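PDB 1EWQ: DNA mismatch repair protein MutS from Thermus aquaticus, which probably recognises mismatched base pairs in DNA as a step of mismatch repair, and has a weak ATPase activity. Local coordinates for residues 352-357 with 378-383; 369-373 with 519-524; 374-378 with 513-517; 383-388 with 399-404. One frame throughout, in Å; residues are numbered along the deposited sequence.

How the interactions relate
All four contacts lie within the large, mostly helical region of MutS domain III, and three of them share helix 376-385. Interaction 1 packs the middle of that helix on helix 346-366, interaction 3 sets its first turn on the start of helix 514-540, and interaction 4 joins its last turn to the chain leading to helix 406-433. Interaction 2 lays the preceding loop on helix 514-540. Interaction 3 is the most buried and rests on leucine methyls; interactions 1 and 2 add polar rims to apolar cores. Interaction 4, partly exposed, differs in chemistry, because backbone hydrogen bonds join its two segments. L378 belongs to both 1 and 3, and E383 to both 1 and 4.

Interaction 1: residues 352-357 with 378-383; sequences LRRSLQ and LKEELE
L352 and L356 of helix 346-366 meet L378 and L382 of helix 376-385, two successive helices of MutS domain III joined by a loop and packed at a steep antiparallel angle. The short segments run at 134°, their axes 9.2 Å apart at the closest, a spacing that leucine-sized side chains fill well. L356 CD1 touches L378 CD1 at 3.6 Å, the two side chains crossing at about a right angle, and L352 CG rests on L382 CD1 at 3.8 Å. Beyond this pair V506 of helix 479-511 touches L382, and A510 touches L352, so L352 and L382 also touch a third helix.

Long polar side chains flank this seam and lend it their methylenes. K379 lies across Q357, with K379 CD 3.7 Å from Q357 CG and close to the carbonyl of L356. R353 holds CG anti to its backbone N (chi1 175°) and is extended at chi2, which brings R353 CD within 3.7 Å of E383 CG; a bend at chi3 then turns its guanidinium to the chain after the second helix, bonding V387 O and, more weakly, L386 O and E388 O. Lysine and arginine suit these places: a long chain can cover leucines while its charge stays at the partly exposed border.

No charge pair links the two segments; K379 NZ and E383 OE2 form a long, weak salt bridge one turn apart. Q357 comes at the same carboxylate from the opposite direction, its amide plane turned 61° from it, with Q357 NE2 3.4 Å from E383 CD.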
loop_
_atom_site.group_PDB
_atom_site.type_symbol
_atom_site.label_atom_id
_atom_site.label_comp_id
_atom_site.label_asym_id
_atom_site.label_seq_id
_atom_site.Cartn_x
_atom_site.Cartn_y
_atom_site.Cartn_z
ATOM N N LEU C 352 31.734 16.263 0.566
ATOM C CA LEU C 352 32.605 16.690 -0.520
ATOM C C LEU C 352 34.072 16.466 -0.153
ATOM O O LEU C 352 34.826 15.881 -0.927
ATOM C CB LEU C 352 32.371 18.170 -0.858
ATOM C CG LEU C 352 33.328 18.783 -1.894
ATOM C CD1 LEU C 352 33.373 17.924 -3.160
ATOM C CD2 LEU C 352 32.887 20.199 -2.224
ATOM N N ARG C 353 34.472 16.931 1.027
ATOM C CA ARG C 353 35.847 16.758 1.492
ATOM C C ARG C 353 36.212 15.275 1.551
ATOM O O ARG C 353 37.288 14.882 1.113
ATOM C CB ARG C 353 36.030 17.376 2.884
ATOM C CG ARG C 353 37.406 17.130 3.488
ATOM C CD ARG C 353 37.463 17.603 4.926
ATOM N NE ARG C 353 36.508 16.870 5.749
ATOM C CZ ARG C 353 36.174 17.210 6.988
ATOM N NH1 ARG C 353 36.718 18.280 7.560
ATOM N NH2 ARG C 353 35.290 16.484 7.659
ATOM N N ARG C 354 35.322 14.459 2.105
ATOM C CA ARG C 354 35.578 13.026 2.190
ATOM C C ARG C 354 35.856 12.464 0.798
ATOM O O ARG C 354 36.820 11.720 0.595
ATOM C CB ARG C 354 34.381 12.291 2.815
ATOM C CG ARG C 354 34.457 10.770 2.625
ATOM C CD ARG C 354 33.418 9.970 3.415
ATOM N NE ARG C 354 32.021 10.348 3.187
ATOM C CZ ARG C 354 31.461 10.555 1.997
ATOM N NH1 ARG C 354 32.176 10.443 0.886
ATOM N NH2 ARG C 354 30.165 10.842 1.915
ATOM N N SER C 355 35.015 12.843 -0.159
ATOM C CA SER C 355 35.158 12.379 -1.536
ATOM C C SER C 355 36.450 12.864 -2.191
ATOM O O SER C 355 37.095 12.121 -2.932
ATOM C CB SER C 355 33.963 12.840 -2.370
ATOM O OG SER C 355 32.764 12.306 -1.852
ATOM N N LEU C 356 36.824 14.107 -1.923
ATOM C CA LEU C 356 38.037 14.655 -2.507
ATOM C C LEU C 356 39.302 14.026 -1.919
ATOM O O LEU C 356 40.378 14.120 -2.510
ATOM C CB LEU C 356 38.071 16.175 -2.334
ATOM C CG LEU C 356 36.963 16.944 -3.063
ATOM C CD1 LEU C 356 37.199 18.432 -2.912
ATOM C CD2 LEU C 356 36.929 16.556 -4.539
ATOM N N GLN C 357 39.173 13.391 -0.757
ATOM C CA GLN C 357 40.311 12.725 -0.123
ATOM C C GLN C 357 40.467 11.336 -0.740
ATOM O O GLN C 357 41.537 10.736 -0.701
ATOM C CB GLN C 357 40.089 12.614 1.391
ATOM C CG GLN C 357 39.996 13.969 2.087
ATOM C CD GLN C 357 39.742 13.869 3.583
ATOM O OE1 GLN C 357 38.807 13.199 4.025
ATOM N NE2 GLN C 357 40.567 14.555 4.366
ATOM N N LEU C 378 41.220 22.417 -3.148
ATOM C CA LEU C 378 39.888 22.605 -2.562
ATOM C C LEU C 378 39.783 21.702 -1.327
ATOM O O LEU C 378 39.231 22.083 -0.290
ATOM C CB LEU C 378 38.805 22.207 -3.572
ATOM C CG LEU C 378 37.357 22.691 -3.393
ATOM C CD1 LEU C 378 36.422 21.729 -4.107
ATOM C CD2 LEU C 378 36.982 22.768 -1.932
ATOM N N LYS C 379 40.324 20.496 -1.464
ATOM C CA LYS C 379 40.327 19.500 -0.402
ATOM C C LYS C 379 41.007 20.067 0.844
ATOM O O LYS C 379 40.491 19.963 1.955
ATOM C CB LYS C 379 41.077 18.255 -0.886
ATOM C CG LYS C 379 41.017 17.060 0.047
ATOM C CD LYS C 379 41.905 15.923 -0.456
ATOM C CE LYS C 379 43.366 16.085 -0.042
ATOM N NZ LYS C 379 44.009 17.347 -0.508
ATOM N N GLU C 380 42.171 20.674 0.645
ATOM C CA GLU C 380 42.940 21.246 1.742
ATOM C C GLU C 380 42.197 22.369 2.455
ATOM O O GLU C 380 42.211 22.434 3.688
ATOM C CB GLU C 380 44.286 21.769 1.229
ATOM C CG GLU C 380 45.157 20.707 0.575
ATOM C CD GLU C 380 46.432 21.284 -0.011
ATOM O OE1 GLU C 380 46.356 22.327 -0.704
ATOM O OE2 GLU C 380 47.510 20.692 0.213
ATOM N N GLU C 381 41.565 23.257 1.687
ATOM C CA GLU C 381 40.819 24.364 2.281
ATOM C C GLU C 381 39.673 23.801 3.114
ATOM O O GLU C 381 39.392 24.295 4.204
ATOM C CB GLU C 381 40.254 25.300 1.204
ATOM C CG GLU C 381 41.291 26.039 0.361
ATOM C CD GLU C 381 40.682 27.204 -0.421
ATOM O OE1 GLU C 381 40.293 28.202 0.228
ATOM O OE2 GLU C 381 40.578 27.122 -1.671
ATOM N N LEU C 382 39.016 22.764 2.596
ATOM C CA LEU C 382 37.911 22.134 3.306
ATOM C C LEU C 382 38.441 21.490 4.580
ATOM O O LEU C 382 37.874 21.668 5.662
ATOM C CB LEU C 382 37.226 21.080 2.426
ATOM C CG LEU C 382 36.331 21.580 1.284
ATOM C CD1 LEU C 382 35.702 20.403 0.558
ATOM C CD2 LEU C 382 35.244 22.476 1.848
ATOM N N GLU C 383 39.539 20.751 4.445
ATOM C CA GLU C 383 40.163 20.085 5.584
ATOM C C GLU C 383 40.559 21.084 6.671
ATOM O O GLU C 383 40.445 20.797 7.862
ATOM C CB GLU C 383 41.412 19.320 5.133
ATOM C CG GLU C 383 41.134 18.017 4.396
ATOM C CD GLU C 383 42.397 17.389 3.826
ATOM O OE1 GLU C 383 43.316 17.056 4.602
ATOM O OE2 GLU C 383 42.476 17.235 2.591
#

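Interaction 2: residues 369-373 with 519-524; sequences EVGLP and EAARIL
L372 and A520 bring the two backbones closest, their CA atoms 5.6 Å apart where an irregular loop passes along one side of a helix. The loop turns at G371, whose phi of 90° would press a CB against the carbonyl of V370, a reason for glycine here. L372 and P373 then run on in an extended shape. Segment 519-524 is regular helix and offers E519, A520, I523 and L524 to the loop.

L372 carries the apolar core. Its CG is anti to the carbonyl carbon (chi1 -83°), and the branch beyond places L372 CD2 3.7 Å from L524 CD2 and 3.9 Å from I523 CG2; the L372 and L524 side chains cross at about a right angle. This loop joins helices 346-366 and 376-385 of MutS domain III, so the contact lays their connection against helix 514-540; L359 of the first helix touches both L372 and L524. With an alanine at L372, L524 CD2 and I523 CG2 would probably lose the leucine methyl that lies against them, opening a gap under the loop.

V370 CG1 presses on I523 CG2 at 3.3 Å, a tight fit. The P373 ring covers the helix nearer its start: P373 CD lies 3.9 Å from A520 CB, small enough to admit it, while P373 CG meets E519 CG at 3.6 Å. At the wetter edge, a water donates a hydrogen bond to G371 O at 2.9 Å.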
loop_
_atom_site.group_PDB
_atom_site.type_symbol
_atom_site.label_atom_id
_atom_site.label_comp_id
_atom_site.label_asym_id
_atom_site.label_seq_id
_atom_site.Cartn_x
_atom_site.Cartn_y
_atom_site.Cartn_z
ATOM N N GLU C 369 45.859 9.207 -16.329
ATOM C CA GLU C 369 45.428 9.129 -17.717
ATOM C C GLU C 369 43.920 9.032 -17.761
ATOM O O GLU C 369 43.305 9.218 -18.814
ATOM C CB GLU C 369 46.015 7.908 -18.414
ATOM C CG GLU C 369 45.772 7.927 -19.908
ATOM C CD GLU C 369 45.919 6.562 -20.549
ATOM O OE1 GLU C 369 45.003 5.722 -20.366
ATOM O OE2 GLU C 369 46.948 6.329 -21.225
ATOM N N VAL C 370 43.326 8.717 -16.617
ATOM C CA VAL C 370 41.881 8.624 -16.536
ATOM C C VAL C 370 41.373 10.040 -16.764
ATOM O O VAL C 370 40.251 10.248 -17.226
ATOM C CB VAL C 370 41.431 8.153 -15.156
ATOM C CG1 VAL C 370 40.015 7.632 -15.233
ATOM C CG2 VAL C 370 42.372 7.089 -14.646
ATOM N N GLY C 371 42.226 11.011 -16.446
ATOM C CA GLY C 371 41.871 12.406 -16.624
ATOM C C GLY C 371 41.200 13.003 -15.404
ATOM O O GLY C 371 40.678 14.113 -15.454
ATOM N N LEU C 372 41.207 12.261 -14.302
ATOM C CA LEU C 372 40.600 12.741 -13.070
ATOM C C LEU C 372 41.217 14.068 -12.671
ATOM O O LEU C 372 42.439 14.210 -12.620
ATOM C CB LEU C 372 40.789 11.727 -11.943
ATOM C CG LEU C 372 39.790 10.571 -11.896
ATOM C CD1 LEU C 372 40.202 9.584 -10.808
ATOM C CD2 LEU C 372 38.387 11.105 -11.624
ATOM N N PRO C 373 40.373 15.069 -12.402
ATOM C CA PRO C 373 40.792 16.416 -12.000
ATOM C C PRO C 373 41.544 16.426 -10.675
ATOM O O PRO C 373 41.259 15.624 -9.788
ATOM C CB PRO C 373 39.470 17.170 -11.883
ATOM C CG PRO C 373 38.577 16.451 -12.855
ATOM C CD PRO C 373 38.916 15.009 -12.606
ATOM N N GLU C 519 32.836 16.755 -13.812
ATOM C CA GLU C 519 33.803 16.030 -14.627
ATOM C C GLU C 519 34.357 14.807 -13.894
ATOM O O GLU C 519 34.415 13.713 -14.457
ATOM C CB GLU C 519 34.926 17.002 -15.015
ATOM C CG GLU C 519 36.210 16.384 -15.509
ATOM C CD GLU C 519 37.160 17.432 -16.081
ATOM O OE1 GLU C 519 37.260 18.548 -15.501
ATOM O OE2 GLU C 519 37.811 17.136 -17.111
ATOM N N ALA C 520 34.757 14.992 -12.637
ATOM C CA ALA C 520 35.277 13.886 -11.841
ATOM C C ALA C 520 34.147 12.871 -11.653
ATOM O O ALA C 520 34.370 11.660 -11.619
ATOM C CB ALA C 520 35.753 14.392 -10.490
ATOM N N ALA C 521 32.927 13.379 -11.535
ATOM C CA ALA C 521 31.765 12.524 -11.357
ATOM C C ALA C 521 31.466 11.678 -12.593
ATOM O O ALA C 521 31.095 10.509 -12.461
ATOM C CB ALA C 521 30.540 13.369 -10.988
ATOM N N ARG C 522 31.622 12.250 -13.789
ATOM C CA ARG C 522 31.353 11.497 -15.025
ATOM C C ARG C 522 32.344 10.353 -15.203
ATOM O O ARG C 522 31.959 9.220 -15.492
ATOM C CB ARG C 522 31.435 12.393 -16.271
ATOM C CG ARG C 522 30.631 13.654 -16.180
ATOM C CD ARG C 522 30.538 14.377 -17.528
ATOM N NE ARG C 522 29.957 15.711 -17.349
ATOM C CZ ARG C 522 30.671 16.827 -17.245
ATOM N NH1 ARG C 522 31.993 16.779 -17.313
ATOM N NH2 ARG C 522 30.063 17.989 -17.058
ATOM N N ILE C 523 33.624 10.669 -15.036
ATOM C CA ILE C 523 34.694 9.691 -15.178
ATOM C C ILE C 523 34.504 8.528 -14.215
ATOM O O ILE C 523 34.486 7.366 -14.618
ATOM C CB ILE C 523 36.066 10.352 -14.919
ATOM C CG1 ILE C 523 36.366 11.353 -16.036
ATOM C CG2 ILE C 523 37.150 9.293 -14.828
ATOM C CD1 ILE C 523 37.616 12.201 -15.815
ATOM N N LEU C 524 34.349 8.849 -12.938
ATOM C CA LEU C 524 34.180 7.821 -11.921
ATOM C C LEU C 524 32.895 7.029 -12.094
ATOM O O LEU C 524 32.837 5.852 -11.730
ATOM C CB LEU C 524 34.244 8.449 -10.530
ATOM C CG LEU C 524 35.605 9.100 -10.282
ATOM C CD1 LEU C 524 35.661 9.704 -8.884
ATOM C CD2 LEU C 524 36.706 8.054 -10.473
HETATM O O HOH W 1 39.315 15.323 -17.767
#

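Interaction 3: residues 374-378 with 513-517; sequences DLSPL and QAEAL
L375 sends its two methyls into different neighbours on segment 513-517, and this is the tightly packed half of the contact. L375 CD1 meets L517 CD1 at 3.7 Å, while L375 CD2 lies 3.8 Å from A516 CB. Alanine suits that spot: its short side chain lets the leucine branch approach the helix. With CG anti to the carbonyl carbon (chi1 -69°), L375 directs this fork at the helix. L378, one helical turn on, adds a second leucine whose CD1 rests against Q513 CG at 3.9 Å, the two side chains sliding past each other in opposite directions.

The partly exposed side is held by Q513, at the N-cap position of helix 514-540. Its CB and CG lie against L378 CD1, and the bend at chi2 brings Q513 OE1 back to 3.7 Å from L375 CD2; a glutamine can shield leucines with its methylenes and still present an amide near solvent. D374, exposed and pointing away from the other segment, is occupied with its own chain. D374 OD2 accepts from S376 N at 3.0 Å and nearly straight (168°), an Asx turn, and also from S376 OG at 2.9 Å. Both donors approach from the same face of the carboxylate, a double grip just before helix 376-385 begins.

The contact thus joins the beginnings of helices 376-385 and 514-540. Helix 346-366 closes it with L356 against L375 and L352 on L517, while A336 and L339 of helix 332-340 also touch L517.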
loop_
_atom_site.group_PDB
_atom_site.type_symbol
_atom_site.label_atom_id
_atom_site.label_comp_id
_atom_site.label_asym_id
_atom_site.label_seq_id
_atom_site.Cartn_x
_atom_site.Cartn_y
_atom_site.Cartn_z
ATOM N N ASP C 374 42.516 17.325 -10.552
ATOM C CA ASP C 374 43.255 17.459 -9.301
ATOM C C ASP C 374 42.535 18.556 -8.532
ATOM O O ASP C 374 42.500 19.708 -8.963
ATOM C CB ASP C 374 44.709 17.877 -9.533
ATOM C CG ASP C 374 45.483 18.053 -8.222
ATOM O OD1 ASP C 374 46.672 18.436 -8.277
ATOM O OD2 ASP C 374 44.910 17.809 -7.134
ATOM N N LEU C 375 41.949 18.187 -7.403
ATOM C CA LEU C 375 41.214 19.130 -6.581
ATOM C C LEU C 375 41.798 19.203 -5.177
ATOM O O LEU C 375 41.121 19.613 -4.235
ATOM C CB LEU C 375 39.745 18.708 -6.519
ATOM C CG LEU C 375 38.985 18.859 -7.839
ATOM C CD1 LEU C 375 37.666 18.116 -7.790
ATOM C CD2 LEU C 375 38.771 20.330 -8.106
ATOM N N SER C 376 43.059 18.806 -5.035
ATOM C CA SER C 376 43.691 18.832 -3.723
ATOM C C SER C 376 43.624 20.223 -3.097
ATOM O O SER C 376 43.454 20.348 -1.889
ATOM C CB SER C 376 45.143 18.335 -3.799
ATOM O OG SER C 376 45.895 19.051 -4.753
ATOM N N PRO C 377 43.737 21.289 -3.907
ATOM C CA PRO C 377 43.662 22.607 -3.266
ATOM C C PRO C 377 42.320 22.886 -2.566
ATOM O O PRO C 377 42.295 23.506 -1.504
ATOM C CB PRO C 377 43.968 23.577 -4.416
ATOM C CG PRO C 377 43.621 22.804 -5.643
ATOM C CD PRO C 377 44.081 21.414 -5.332
ATOM N N LEU C 378 41.220 22.417 -3.148
ATOM C CA LEU C 378 39.888 22.605 -2.562
ATOM C C LEU C 378 39.783 21.702 -1.327
ATOM O O LEU C 378 39.231 22.083 -0.290
ATOM C CB LEU C 378 38.805 22.207 -3.572
ATOM C CG LEU C 378 37.357 22.691 -3.393
ATOM C CD1 LEU C 378 36.422 21.729 -4.107
ATOM C CD2 LEU C 378 36.982 22.768 -1.932
ATOM N N GLN C 513 34.516 25.205 -8.118
ATOM C CA GLN C 513 35.013 23.968 -8.706
ATOM C C GLN C 513 33.868 23.064 -9.157
ATOM O O GLN C 513 34.079 21.885 -9.444
ATOM C CB GLN C 513 35.873 23.203 -7.700
ATOM C CG GLN C 513 37.129 23.942 -7.248
ATOM C CD GLN C 513 37.938 24.464 -8.416
ATOM O OE1 GLN C 513 38.174 23.742 -9.385
ATOM N NE2 GLN C 513 38.365 25.720 -8.335
ATOM N N ALA C 514 32.661 23.613 -9.219
ATOM C CA ALA C 514 31.488 22.835 -9.618
ATOM C C ALA C 514 31.704 22.016 -10.898
ATOM O O ALA C 514 31.356 20.843 -10.962
ATOM C CB ALA C 514 30.281 23.761 -9.785
ATOM N N GLU C 515 32.294 22.637 -11.911
ATOM C CA GLU C 515 32.531 21.949 -13.170
ATOM C C GLU C 515 33.528 20.785 -13.034
ATOM O O GLU C 515 33.328 19.723 -13.626
ATOM C CB GLU C 515 33.012 22.962 -14.215
ATOM C CG GLU C 515 32.579 22.629 -15.630
ATOM C CD GLU C 515 31.101 22.262 -15.713
ATOM O OE1 GLU C 515 30.262 23.023 -15.177
ATOM O OE2 GLU C 515 30.784 21.212 -16.323
ATOM N N ALA C 516 34.594 20.979 -12.261
ATOM C CA ALA C 516 35.578 19.911 -12.079
ATOM C C ALA C 516 34.905 18.766 -11.324
ATOM O O ALA C 516 35.191 17.594 -11.560
ATOM C CB ALA C 516 36.803 20.423 -11.299
ATOM N N LEU C 517 33.999 19.112 -10.419
ATOM C CA LEU C 517 33.278 18.104 -9.663
ATOM C C LEU C 517 32.445 17.250 -10.611
ATOM O O LEU C 517 32.486 16.038 -10.533
ATOM C CB LEU C 517 32.379 18.765 -8.621
ATOM C CG LEU C 517 32.952 18.909 -7.209
ATOM C CD1 LEU C 517 34.331 19.503 -7.263
ATOM C CD2 LEU C 517 32.012 19.779 -6.368
#

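Interaction 4: residues 383-388 with 399-404; sequences EAALVE and LIREGY
A385 O and L399 O are the backbone acceptors that tie these segments together. R401 N donates to A385 O at 3.0 Å, 161° at the hydrogen, and V387 N donates to L399 O at 3.1 Å. The two bonds flank L386 and I400, which form a non-hydrogen-bonded antiparallel pair, a single beta bridge just past the end of helix 376-385. A385 O also takes a CA-H contact from I400. E499 OE2 of helix 479-511 accepts from both L399 N and I400 N, G403 N donates to D409 OD1, and R412 NH2 donates weakly to I400 O.

R401 runs alongside V387 in the opposite direction and bends at chi3. E383 O then sits 3.0 Å above one face of the guanidinium, too badly angled to bond NH2. A type II turn follows, R401 to Y404, with G403 at the positive phi it needs.

Y404 has CG anti to its backbone N (chi1 -176°), which brings one ring face over the A385 methyl. The methyl makes a CH-pi contact, its CB 3.7 Å from the ring centroid; alanine lets the ring lie close. A serine in place of Y404 would probably leave A385 CB without its aromatic cover. L386 CD2 and L399 CD2 pack at 3.5 Å, the side chains lying side by side. With mainly backbone ties, this bridge probably depends more on the course of the backbone than on side-chain charge.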
loop_
_atom_site.group_PDB
_atom_site.type_symbol
_atom_site.label_atom_id
_atom_site.label_comp_id
_atom_site.label_asym_id
_atom_site.label_seq_id
_atom_site.Cartn_x
_atom_site.Cartn_y
_atom_site.Cartn_z
ATOM N N GLU C 383 39.539 20.751 4.445
ATOM C CA GLU C 383 40.163 20.085 5.584
ATOM C C GLU C 383 40.559 21.084 6.671
ATOM O O GLU C 383 40.445 20.797 7.862
ATOM C CB GLU C 383 41.412 19.320 5.133
ATOM C CG GLU C 383 41.134 18.017 4.396
ATOM C CD GLU C 383 42.397 17.389 3.826
ATOM O OE1 GLU C 383 43.316 17.056 4.602
ATOM O OE2 GLU C 383 42.476 17.235 2.591
ATOM N N ALA C 384 41.033 22.253 6.248
ATOM C CA ALA C 384 41.472 23.300 7.165
ATOM C C ALA C 384 40.334 24.161 7.697
ATOM O O ALA C 384 40.494 24.860 8.694
ATOM C CB ALA C 384 42.489 24.187 6.474
ATOM N N ALA C 385 39.185 24.116 7.030
ATOM C CA ALA C 385 38.051 24.926 7.442
ATOM C C ALA C 385 37.021 24.230 8.321
ATOM O O ALA C 385 36.539 24.809 9.294
ATOM C CB ALA C 385 37.360 25.499 6.215
ATOM N N LEU C 386 36.686 22.989 7.990
ATOM C CA LEU C 386 35.654 22.276 8.731
ATOM C C LEU C 386 36.146 21.284 9.770
ATOM O O LEU C 386 37.177 20.628 9.584
ATOM C CB LEU C 386 34.743 21.546 7.742
ATOM C CG LEU C 386 34.341 22.331 6.488
ATOM C CD1 LEU C 386 33.534 21.433 5.570
ATOM C CD2 LEU C 386 33.547 23.567 6.882
ATOM N N VAL C 387 35.400 21.179 10.869
ATOM C CA VAL C 387 35.741 20.235 11.926
ATOM C C VAL C 387 35.646 18.849 11.308
ATOM O O VAL C 387 35.007 18.679 10.268
ATOM C CB VAL C 387 34.763 20.326 13.118
ATOM C CG1 VAL C 387 34.873 21.699 13.776
ATOM C CG2 VAL C 387 33.337 20.055 12.648
ATOM N N GLU C 388 36.277 17.865 11.944
ATOM C CA GLU C 388 36.268 16.501 11.431
ATOM C C GLU C 388 34.869 15.971 11.092
ATOM O O GLU C 388 34.665 15.423 10.011
ATOM C CB GLU C 388 36.965 15.563 12.421
ATOM C CG GLU C 388 37.035 14.114 11.952
ATOM C CD GLU C 388 37.838 13.234 12.892
ATOM O OE1 GLU C 388 37.747 13.440 14.116
ATOM O OE2 GLU C 388 38.552 12.331 12.409
ATOM N N LEU C 399 31.045 24.645 13.370
ATOM C CA LEU C 399 31.103 24.102 12.031
ATOM C C LEU C 399 32.557 24.288 11.615
ATOM O O LEU C 399 33.205 23.365 11.125
ATOM C CB LEU C 399 30.194 24.915 11.114
ATOM C CG LEU C 399 29.700 24.336 9.790
ATOM C CD1 LEU C 399 29.291 25.487 8.911
ATOM C CD2 LEU C 399 30.781 23.508 9.103
ATOM N N ILE C 400 33.057 25.499 11.848
ATOM C CA ILE C 400 34.417 25.885 11.495
ATOM C C ILE C 400 35.398 25.578 12.612
ATOM O O ILE C 400 35.098 25.790 13.782
ATOM C CB ILE C 400 34.473 27.398 11.172
ATOM C CG1 ILE C 400 33.492 27.715 10.038
ATOM C CG2 ILE C 400 35.889 27.814 10.784
ATOM C CD1 ILE C 400 33.771 26.959 8.746
ATOM N N ARG C 401 36.578 25.091 12.248
ATOM C CA ARG C 401 37.595 24.744 13.240
ATOM C C ARG C 401 38.373 25.923 13.805
ATOM O O ARG C 401 38.556 26.949 13.142
ATOM C CB ARG C 401 38.583 23.746 12.649
ATOM C CG ARG C 401 37.910 22.509 12.130
ATOM C CD ARG C 401 38.847 21.332 12.133
ATOM N NE ARG C 401 40.081 21.612 11.413
ATOM C CZ ARG C 401 40.979 20.678 11.131
ATOM N NH1 ARG C 401 40.760 19.422 11.516
ATOM N NH2 ARG C 401 42.085 20.989 10.461
ATOM N N GLU C 402 38.841 25.762 15.039
ATOM C CA GLU C 402 39.606 26.804 15.698
ATOM C C GLU C 402 40.886 27.117 14.942
ATOM O O GLU C 402 41.585 26.217 14.465
ATOM C CB GLU C 402 39.931 26.394 17.133
ATOM C CG GLU C 402 38.750 26.550 18.073
ATOM C CD GLU C 402 39.027 26.009 19.457
ATOM O OE1 GLU C 402 40.037 26.433 20.070
ATOM O OE2 GLU C 402 38.231 25.162 19.933
ATOM N N GLY C 403 41.175 28.410 14.827
ATOM C CA GLY C 403 42.370 28.846 14.129
ATOM C C GLY C 403 42.189 29.087 12.639
ATOM O O GLY C 403 43.131 29.497 11.961
ATOM N N TYR C 404 40.993 28.844 12.114
ATOM C CA TYR C 404 40.769 29.051 10.689
ATOM C C TYR C 404 40.497 30.521 10.380
ATOM O O TYR C 404 41.195 31.138 9.571
ATOM C CB TYR C 404 39.592 28.201 10.190
ATOM C CG TYR C 404 39.383 28.304 8.695
ATOM C CD1 TYR C 404 40.256 27.682 7.802
ATOM C CD2 TYR C 404 38.358 29.085 8.171
ATOM C CE1 TYR C 404 40.115 27.841 6.425
ATOM C CE2 TYR C 404 38.210 29.252 6.799
ATOM C CZ TYR C 404 39.090 28.629 5.934
ATOM O OH TYR C 404 38.943 28.812 4.583
#